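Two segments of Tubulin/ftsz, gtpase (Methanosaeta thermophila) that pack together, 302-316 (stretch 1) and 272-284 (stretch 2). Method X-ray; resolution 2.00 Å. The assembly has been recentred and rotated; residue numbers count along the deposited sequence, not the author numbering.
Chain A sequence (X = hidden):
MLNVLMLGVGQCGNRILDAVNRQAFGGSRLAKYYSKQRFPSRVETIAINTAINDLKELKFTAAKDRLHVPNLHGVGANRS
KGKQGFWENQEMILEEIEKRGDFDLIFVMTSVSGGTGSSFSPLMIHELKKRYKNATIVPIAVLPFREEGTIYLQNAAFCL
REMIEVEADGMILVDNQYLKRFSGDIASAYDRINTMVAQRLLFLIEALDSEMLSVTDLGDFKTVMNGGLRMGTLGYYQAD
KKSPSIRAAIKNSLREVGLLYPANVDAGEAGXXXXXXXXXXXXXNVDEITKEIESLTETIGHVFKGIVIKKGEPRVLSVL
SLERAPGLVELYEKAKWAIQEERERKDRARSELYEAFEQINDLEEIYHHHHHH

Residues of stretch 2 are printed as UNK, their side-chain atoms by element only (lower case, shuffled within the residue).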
# COMPACT_ATOMS: atom_id res chain seq x y z
N HIS A 302 -6.03 -8.31 20.16
CA HIS A 302 -4.80 -7.91 20.82
C HIS A 302 -4.43 -6.48 20.45
O HIS A 302 -4.27 -6.16 19.28
CB HIS A 302 -3.66 -8.83 20.39
CG HIS A 302 -3.94 -10.29 20.61
ND1 HIS A 302 -4.06 -10.85 21.86
CD2 HIS A 302 -4.13 -11.30 19.72
CE1 HIS A 302 -4.31 -12.14 21.74
NE2 HIS A 302 -4.36 -12.44 20.45
N VAL A 303 -4.33 -5.60 21.44
CA VAL A 303 -3.97 -4.21 21.16
C VAL A 303 -2.71 -3.82 21.91
O VAL A 303 -2.62 -3.99 23.11
CB VAL A 303 -5.09 -3.25 21.58
CG1 VAL A 303 -4.71 -1.81 21.23
CG2 VAL A 303 -6.41 -3.66 20.92
N PHE A 304 -1.73 -3.31 21.17
CA PHE A 304 -0.51 -2.76 21.78
C PHE A 304 -0.61 -1.26 21.71
O PHE A 304 -1.25 -0.71 20.82
CB PHE A 304 0.73 -3.18 20.99
CG PHE A 304 0.94 -4.64 20.92
CD1 PHE A 304 1.53 -5.32 21.96
CD2 PHE A 304 0.51 -5.35 19.81
CE1 PHE A 304 1.73 -6.68 21.89
CE2 PHE A 304 0.69 -6.71 19.74
CZ PHE A 304 1.29 -7.38 20.78
N LYS A 305 0.00 -0.59 22.67
CA LYS A 305 -0.08 0.86 22.70
C LYS A 305 1.27 1.46 22.92
O LYS A 305 2.15 0.84 23.52
CB LYS A 305 -1.06 1.32 23.77
CG LYS A 305 -0.51 1.26 25.17
CD LYS A 305 -1.61 1.61 26.15
CE LYS A 305 -1.04 1.89 27.53
NZ LYS A 305 -0.14 3.07 27.46
N GLY A 306 1.45 2.65 22.37
CA GLY A 306 2.66 3.41 22.55
C GLY A 306 2.29 4.86 22.78
O GLY A 306 1.38 5.38 22.16
N ILE A 307 3.00 5.52 23.68
CA ILE A 307 2.82 6.95 23.87
C ILE A 307 4.12 7.65 23.48
O ILE A 307 5.20 7.21 23.86
CB ILE A 307 2.39 7.26 25.30
CG1 ILE A 307 1.31 6.27 25.73
CG2 ILE A 307 1.81 8.62 25.39
CD1 ILE A 307 1.08 6.21 27.22
N VAL A 308 4.02 8.69 22.65
CA VAL A 308 5.19 9.45 22.26
C VAL A 308 4.98 10.91 22.62
O VAL A 308 4.07 11.55 22.10
CB VAL A 308 5.49 9.36 20.74
CG1 VAL A 308 6.80 10.07 20.41
CG2 VAL A 308 5.55 7.89 20.30
N ILE A 309 5.82 11.43 23.49
CA ILE A 309 5.74 12.83 23.85
C ILE A 309 6.41 13.68 22.80
O ILE A 309 7.57 13.48 22.46
CB ILE A 309 6.35 13.07 25.23
CG1 ILE A 309 5.66 12.14 26.23
CG2 ILE A 309 6.22 14.58 25.60
CD1 ILE A 309 6.22 12.19 27.59
N LYS A 310 5.66 14.62 22.27
CA LYS A 310 6.18 15.53 21.28
C LYS A 310 5.21 16.69 21.24
O LYS A 310 4.00 16.49 21.13
CB LYS A 310 6.27 14.85 19.91
CG LYS A 310 6.89 15.71 18.83
CD LYS A 310 6.67 15.09 17.44
CE LYS A 310 7.19 15.96 16.31
NZ LYS A 310 6.80 15.40 14.97
N LYS A 311 5.75 17.90 21.32
CA LYS A 311 4.92 19.11 21.37
C LYS A 311 3.89 19.20 20.26
O LYS A 311 4.22 19.17 19.07
CB LYS A 311 5.81 20.37 21.38
CG LYS A 311 5.02 21.67 21.52
CD LYS A 311 5.94 22.86 21.78
CE LYS A 311 5.16 24.16 22.00
NZ LYS A 311 4.27 24.10 23.20
N GLY A 312 2.62 19.32 20.65
CA GLY A 312 1.55 19.51 19.69
C GLY A 312 0.23 18.98 20.19
O GLY A 312 0.16 18.25 21.17
N GLU A 313 -0.82 19.33 19.47
CA GLU A 313 -2.14 18.78 19.72
C GLU A 313 -2.06 17.29 19.39
O GLU A 313 -1.38 16.91 18.45
CB GLU A 313 -3.19 19.49 18.86
CG GLU A 313 -3.07 21.02 18.88
CD GLU A 313 -3.20 21.59 20.27
OE1 GLU A 313 -4.14 21.20 20.99
OE2 GLU A 313 -2.35 22.42 20.66
N PRO A 314 -2.71 16.45 20.20
CA PRO A 314 -2.55 15.01 20.04
C PRO A 314 -2.99 14.45 18.68
O PRO A 314 -3.92 14.96 18.06
CB PRO A 314 -3.42 14.43 21.16
CG PRO A 314 -4.31 15.58 21.62
CD PRO A 314 -3.54 16.81 21.36
N ARG A 315 -2.26 13.43 18.23
CA ARG A 315 -2.65 12.69 17.05
C ARG A 315 -2.46 11.20 17.36
O ARG A 315 -1.68 10.80 18.24
CB ARG A 315 -1.83 13.10 15.82
CG ARG A 315 -0.33 12.87 15.93
CD ARG A 315 0.30 13.05 14.54
NE ARG A 315 1.74 12.79 14.58
CZ ARG A 315 2.52 12.80 13.50
NH1 ARG A 315 2.00 13.04 12.31
NH2 ARG A 315 3.83 12.57 13.62
N VAL A 316 -3.21 10.38 16.64
CA VAL A 316 -3.21 8.96 16.88
C VAL A 316 -2.94 8.25 15.57
O VAL A 316 -3.53 8.57 14.53
CB VAL A 316 -4.55 8.48 17.47
CG1 VAL A 316 -4.53 6.96 17.66
CG2 VAL A 316 -4.82 9.17 18.80
N UNK A 272 -5.74 -7.68 15.32
CA UNK A 272 -4.68 -7.06 16.12
C UNK A 272 -4.52 -5.60 15.76
O UNK A 272 -4.80 -5.19 14.63
n UNK A 272 -2.32 -11.43 16.27
c UNK A 272 -3.34 -7.78 15.93
n UNK A 272 -1.67 -13.62 16.43
c UNK A 272 -3.35 -9.21 16.44
n UNK A 272 -0.18 -12.05 15.68
c UNK A 272 -2.14 -10.01 15.97
c UNK A 272 -1.39 -12.36 16.12
N UNK A 273 -4.06 -4.81 16.72
CA UNK A 273 -3.77 -3.40 16.48
C UNK A 273 -2.62 -2.86 17.34
O UNK A 273 -2.34 -3.38 18.43
c UNK A 273 -5.02 -2.56 16.67
N UNK A 274 -1.93 -1.86 16.81
CA UNK A 274 -0.98 -1.06 17.57
C UNK A 274 -1.51 0.37 17.52
O UNK A 274 -1.74 0.92 16.44
c UNK A 274 1.52 -0.41 17.77
c UNK A 274 3.00 0.11 15.47
c UNK A 274 0.42 -1.15 16.96
s UNK A 274 3.17 -0.67 17.06
N UNK A 275 -1.79 0.95 18.68
CA UNK A 275 -2.26 2.33 18.76
C UNK A 275 -1.16 3.23 19.34
O UNK A 275 -0.68 2.97 20.43
c UNK A 275 -5.18 1.64 17.90
c UNK A 275 -3.53 2.46 19.65
c UNK A 275 -4.61 1.44 19.26
c UNK A 275 -4.07 3.87 19.63
N UNK A 276 -0.75 4.25 18.60
CA UNK A 276 0.27 5.17 19.07
C UNK A 276 -0.36 6.53 19.28
O UNK A 276 -0.99 7.07 18.38
c UNK A 276 1.44 5.32 18.04
c UNK A 276 2.02 3.98 17.71
c UNK A 276 2.53 6.26 18.60
N UNK A 277 -0.21 7.06 20.50
CA UNK A 277 -0.69 8.40 20.84
C UNK A 277 0.50 9.33 20.97
O UNK A 277 1.45 9.05 21.71
c UNK A 277 -2.17 9.76 22.38
c UNK A 277 -3.67 7.46 21.71
c UNK A 277 -2.35 7.23 22.36
c UNK A 277 -1.42 8.43 22.20
N UNK A 278 0.45 10.43 20.24
CA UNK A 278 1.55 11.38 20.25
C UNK A 278 1.03 12.77 20.54
O UNK A 278 0.04 13.19 19.94
c UNK A 278 2.26 11.37 18.90
n UNK A 278 5.38 11.76 17.48
c UNK A 278 3.43 12.32 18.80
c UNK A 278 4.14 12.22 17.46
o UNK A 278 3.56 12.50 16.42
N UNK A 279 1.72 13.51 21.40
CA UNK A 279 1.33 14.89 21.64
C UNK A 279 2.01 15.47 22.87
O UNK A 279 2.80 14.79 23.51
N UNK A 280 1.73 16.74 23.16
CA UNK A 280 2.29 17.40 24.34
C UNK A 280 1.95 16.61 25.58
O UNK A 280 0.86 16.05 25.70
c UNK A 280 1.81 18.84 24.48
o UNK A 280 2.22 19.61 23.36
N UNK A 281 2.87 16.58 26.53
CA UNK A 281 2.73 15.78 27.73
C UNK A 281 1.42 16.13 28.47
O UNK A 281 0.76 15.26 29.05
c UNK A 281 7.21 14.34 30.11
c UNK A 281 4.02 15.19 29.91
c UNK A 281 5.21 15.65 30.78
n UNK A 281 6.52 15.47 30.16
n UNK A 281 6.75 13.21 30.65
c UNK A 281 3.95 16.01 28.64
n UNK A 281 8.40 14.33 29.52
N UNK A 282 1.04 17.40 28.47
CA UNK A 282 -0.13 17.78 29.26
C UNK A 282 -1.42 17.13 28.73
O UNK A 282 -2.39 16.99 29.45
c UNK A 282 -0.28 19.30 29.38
o UNK A 282 0.81 21.35 26.55
c UNK A 282 0.85 20.44 27.42
o UNK A 282 1.92 19.86 27.78
c UNK A 282 -0.47 20.04 28.06
N UNK A 283 -1.42 16.72 27.48
CA UNK A 283 -2.58 16.04 26.93
C UNK A 283 -2.64 14.55 27.23
O UNK A 283 -3.65 13.91 26.95
c UNK A 283 -3.88 18.38 25.44
c UNK A 283 -2.61 16.21 25.42
c UNK A 283 -3.22 20.23 24.11
c UNK A 283 -2.81 17.63 24.98
c UNK A 283 -1.95 18.20 24.05
o UNK A 283 -3.42 21.52 23.67
c UNK A 283 -2.14 19.50 23.62
c UNK A 283 -4.09 19.67 25.02
N UNK A 284 -1.55 14.00 27.77
CA UNK A 284 -1.41 12.53 27.87
C UNK A 284 -1.66 11.99 29.27
O UNK A 284 -0.82 12.08 30.16
c UNK A 284 1.82 12.14 25.67
c UNK A 284 -0.03 12.08 27.38
c UNK A 284 0.38 12.51 25.97
c UNK A 284 -0.55 11.96 24.89

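Position 272 carries three carbons, a nitrogen, then a carbon bearing two more nitrogens. The chain runs beside the ring of His302. This is Arg272; its NE lies 3.9 Å from His302 CD2.

Position 273 has one side-chain carbon. Its backbone N donates to His302 O (2.9 Å), and its O accepts from Phe304 N (2.8 Å). It is Ala273.

Position 274 has two carbons, a sulfur and a last carbon, unbranched. The second carbon is 4.3 Å from Phe304 CB, and the end leads away. It is Met274.

Position 275 has four carbons, forked at the first, with one arm two carbons long. They touch Val303 and Val316. It is Ile275, with CG1 3.8 Å from Val303 CG1 and CG2 3.7 Å from Val316 CG1.

Position 276 has one carbon carrying two. It faces Val308 beside Gly306. It is Val276, with CG1 3.8 Å from Val308 CG2.

Position 277 repeats the four-carbon fork of 275 and packs on Val316. It is Ile277; CD1 is 3.6 Å from Val316 CG2.

Position 278 has three carbons, the third carrying one oxygen and one nitrogen. The oxygen meets the edge of the Arg315 guanidinium. An amide on this chain length is Gln278. OE1 accepts from Arg315 NE (2.6 Å) and from Arg315 NH2 (2.8 Å).

Position 279 has no side-chain atoms. An ideal CB would lie 2.9 Å from Pro314 CA, a clash, and the backbone angles alone call for glycine. It is Gly279.

Position 280 has one carbon, then one oxygen, which accepts from Gly312 N at 2.8 Å. It is Ser280. Its N donates to Gly312 O (3.0 Å), so the two residues are joined twice.

Position 281 has three carbons, a nitrogen and a carbon with two nitrogens. Ile309 CD1 lies over one face of this group. It is Arg281.

Position 282 has three carbons, the third carrying two oxygens, and no contact with stretch 1. The carboxylate identifies Glu282.

Position 283 has one carbon, then a six-carbon ring bearing an oxygen. Pro314 CD sits over the ring face, 3.9 Å from its centroid. It is Tyr283; OH is 2.8 Å from Glu313 OE1.

Position 284 has four carbons, forked at the second, against Ile307 and Ile309. It is Leu284, with CD1 3.5 Å from Ile307 CG2.

The contact is chiefly a sheet. Strand 302-309 pairs in parallel with 272-279, while 315-316 pairs antiparallel with 277-278. Residues 272-279 thus have partners at both edges near their end. Beyond the strands, Ser280 and Tyr283 hold the connecting loop.

Stretch 2 272-284: RAMIVIQGSREYL
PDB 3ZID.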